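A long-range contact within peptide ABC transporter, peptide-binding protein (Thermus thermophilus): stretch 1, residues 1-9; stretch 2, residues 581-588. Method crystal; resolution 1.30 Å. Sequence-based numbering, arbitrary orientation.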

# COMPACT_ATOMS: atom_id res chain seq x y z
N MET A 1 27.51 2.14 18.20
CA MET A 1 27.07 3.25 17.32
C MET A 1 25.57 3.51 17.49
O MET A 1 25.10 4.62 17.24
CB MET A 1 27.38 2.92 15.86
CG MET A 1 28.86 2.86 15.53
SD MET A 1 29.77 1.61 16.46
CE MET A 1 30.47 2.61 17.79
N GLY A 2 24.84 2.48 17.90
CA GLY A 2 23.41 2.62 18.11
C GLY A 2 23.17 3.14 19.51
O GLY A 2 22.72 4.27 19.69
N PRO A 3 23.45 2.32 20.54
CA PRO A 3 23.25 2.72 21.93
C PRO A 3 24.20 3.87 22.26
O PRO A 3 23.97 4.64 23.19
CB PRO A 3 23.60 1.46 22.71
CG PRO A 3 23.26 0.36 21.75
CD PRO A 3 23.82 0.90 20.45
N GLN A 4 25.27 3.97 21.47
CA GLN A 4 26.28 5.00 21.64
C GLN A 4 25.67 6.40 21.62
O GLN A 4 25.71 7.13 22.61
CB GLN A 4 27.33 4.89 20.54
CG GLN A 4 28.47 5.90 20.64
CD GLN A 4 29.35 5.67 21.85
OE1 GLN A 4 28.88 5.67 22.99
NE2 GLN A 4 30.64 5.47 21.61
N ASP A 5 25.10 6.77 20.47
CA ASP A 5 24.48 8.08 20.32
C ASP A 5 22.96 8.00 20.47
O ASP A 5 22.26 8.99 20.27
CB ASP A 5 24.84 8.68 18.96
CG ASP A 5 24.40 7.82 17.80
OD1 ASP A 5 24.64 8.21 16.64
OD2 ASP A 5 23.81 6.74 18.05
N ASN A 6 22.47 6.82 20.81
CA ASN A 6 21.04 6.59 21.00
C ASN A 6 20.23 6.91 19.75
O ASN A 6 19.30 7.72 19.78
CB ASN A 6 20.54 7.44 22.18
CG ASN A 6 19.29 6.88 22.81
OD1 ASN A 6 18.80 5.83 22.40
ND2 ASN A 6 18.77 7.57 23.81
N SER A 7 20.59 6.27 18.65
CA SER A 7 19.91 6.48 17.37
C SER A 7 19.49 5.16 16.74
O SER A 7 19.89 4.08 17.18
CB SER A 7 20.83 7.23 16.41
OG SER A 7 21.99 6.48 16.12
N LEU A 8 18.68 5.27 15.68
CA LEU A 8 18.17 4.12 14.95
C LEU A 8 18.29 4.33 13.45
O LEU A 8 17.63 5.22 12.89
CB LEU A 8 16.70 3.89 15.32
CG LEU A 8 15.92 2.86 14.50
CD1 LEU A 8 16.54 1.48 14.66
CD2 LEU A 8 14.47 2.85 14.96
N VAL A 9 19.12 3.54 12.79
CA VAL A 9 19.30 3.64 11.34
C VAL A 9 18.54 2.49 10.69
O VAL A 9 18.81 1.31 10.98
CB VAL A 9 20.80 3.56 10.95
CG1 VAL A 9 20.94 3.57 9.44
CG2 VAL A 9 21.55 4.74 11.56
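Stretch 2 (581-588) EIGWESRG

The most unusual feature of this contact is that every direct hydrogen bond between the stretches ends on a backbone carbonyl of the first: two side chains, Trp584 and Arg587, donate to the oxygens of Pro3, Gln4 and Ser7, and no direct hydrogen bond runs from backbone to backbone across the 574 or more residues that separate the partners. The bonds therefore read the path of the first stretch rather than its side chains.

That path is a compact turn. Residues 2 to about 5 form a weakly bonded helix, and Asn6 leaves it with positive phi (59°, psi 56°), sending the chain into the extended run that includes Leu8 and Val9. Ser7 N bonds to Gly2 O at 3.1 Å and Asn6 N, weakly, to the same Gly2 O at 2.8 Å; Ser7 OG donates to Asp5 OD2 at 2.7 Å, tying the turn further.

Stretch 2 comes in extended through Gly583 and Trp584, then folds into a 3-10 segment at residues 585-587, with Arg587 N bonded to Trp584 O at 2.9 Å. This fold brings Arg587 back beside Trp584, and both, like Ser586 between them, point their CA-to-CB bonds toward the first stretch, whereas that of Glu585 points away. In its order of contacts stretch 2 runs broadly against the first, Ile582 meeting Leu8 and Arg587 meeting Pro3 and Gln4. The backbones come nearest where Pro3 CA lies 5.7 Å from Trp584 CA.

Trp584 is the centre of the packing and is used on both face and edge. Pro3 lies over one face, its CD 3.9 Å from the centroid of the six-membered ring and only 17° off the ring normal, a CH-pi contact, while Pro3 CG reaches Trp584 CD2 at 3.4 Å. Gly2 shares that face, with Gly2 C 3.4 Å from Trp584 NE1. Glycine here is a matter of room: an ideal CB would fall 2.4 Å from Trp584 CZ2, a clash. At the ring edge, Trp584 NE1 donates to Ser7 O at 2.9 Å, so the indole bonds at its edge while Pro3 and Gly2 lie over one face. A water joins the same two segments, donating to Asn6 OD1 at 2.7 Å and accepting from Trp584 N at 2.9 Å.

Arg587 reads two successive carbonyls of the weak helix, those of Pro3 and Gln4. Its NE donates to Pro3 O at 2.8 Å and its NH1 to the same Pro3 O at 3.1 Å, a forked grip on one carbonyl; NH1 also makes a weak bond to Gln4 O at 2.8 Å. These oxygens lie at the guanidinium edge, and Asn6 CB covers one face, 3.8 Å from Arg587 NE. Beside this, Ser586 OG approaches Pro3 CB at 3.3 Å.

Farther along, Leu8 CD2 meets Ile582 CG2 at 4.0 Å, a buried apolar contact. The rule is economical: glycine makes room for the indole, proline covers it, and side-chain donors claim the carbonyls of Pro3, Gln4 and Ser7.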

# COMPACT_ATOMS: atom_id res chain seq x y z
N GLU A 581 8.43 3.61 21.64
CA GLU A 581 9.03 2.69 22.61
C GLU A 581 10.15 1.83 22.03
O GLU A 581 10.56 0.85 22.65
CB GLU A 581 7.96 1.80 23.25
CG GLU A 581 7.00 1.15 22.28
CD GLU A 581 5.96 0.28 22.96
OE1 GLU A 581 5.52 0.62 24.08
OE2 GLU A 581 5.57 -0.75 22.37
N ILE A 582 10.64 2.19 20.85
CA ILE A 582 11.74 1.46 20.24
C ILE A 582 13.03 2.02 20.82
O ILE A 582 13.25 3.23 20.85
CB ILE A 582 11.72 1.61 18.70
CG1 ILE A 582 10.44 0.97 18.14
CG2 ILE A 582 12.97 0.98 18.10
CD1 ILE A 582 10.22 1.18 16.66
N GLY A 583 13.89 1.13 21.31
CA GLY A 583 15.13 1.59 21.90
C GLY A 583 16.12 0.50 22.20
O GLY A 583 15.87 -0.69 21.98
N TRP A 584 17.27 0.91 22.74
CA TRP A 584 18.35 0.01 23.08
C TRP A 584 18.26 -0.43 24.54
O TRP A 584 18.16 0.41 25.44
CB TRP A 584 19.68 0.71 22.82
CG TRP A 584 19.85 1.14 21.39
CD1 TRP A 584 19.69 2.40 20.89
CD2 TRP A 584 20.15 0.29 20.28
NE1 TRP A 584 19.87 2.39 19.52
CE2 TRP A 584 20.15 1.11 19.13
CE3 TRP A 584 20.41 -1.08 20.15
CZ2 TRP A 584 20.41 0.59 17.85
CZ3 TRP A 584 20.67 -1.59 18.88
CH2 TRP A 584 20.66 -0.75 17.75
N GLU A 585 18.29 -1.73 24.77
CA GLU A 585 18.20 -2.24 26.14
C GLU A 585 19.30 -1.70 27.05
O GLU A 585 19.06 -1.45 28.23
CB GLU A 585 18.21 -3.77 26.15
CG GLU A 585 17.07 -4.38 25.36
CD GLU A 585 16.92 -5.87 25.59
OE1 GLU A 585 16.09 -6.26 26.44
OE2 GLU A 585 17.63 -6.65 24.92
N SER A 586 20.50 -1.49 26.50
CA SER A 586 21.61 -0.99 27.31
C SER A 586 21.40 0.47 27.72
O SER A 586 22.14 0.99 28.55
CB SER A 586 22.94 -1.15 26.57
OG SER A 586 22.99 -0.36 25.40
N ARG A 587 20.40 1.11 27.13
CA ARG A 587 20.04 2.49 27.46
C ARG A 587 18.90 2.46 28.47
O ARG A 587 18.48 3.50 28.99
CB ARG A 587 19.58 3.24 26.20
CG ARG A 587 20.71 3.81 25.36
CD ARG A 587 21.15 5.15 25.91
NE ARG A 587 22.25 5.71 25.14
CZ ARG A 587 22.73 6.94 25.30
NH1 ARG A 587 23.74 7.37 24.56
NH2 ARG A 587 22.19 7.75 26.21
N GLY A 588 18.38 1.27 28.73
CA GLY A 588 17.29 1.14 29.68
C GLY A 588 15.94 0.88 29.02
O GLY A 588 14.94 0.74 29.71
O HOH W 1 17.47 3.68 23.38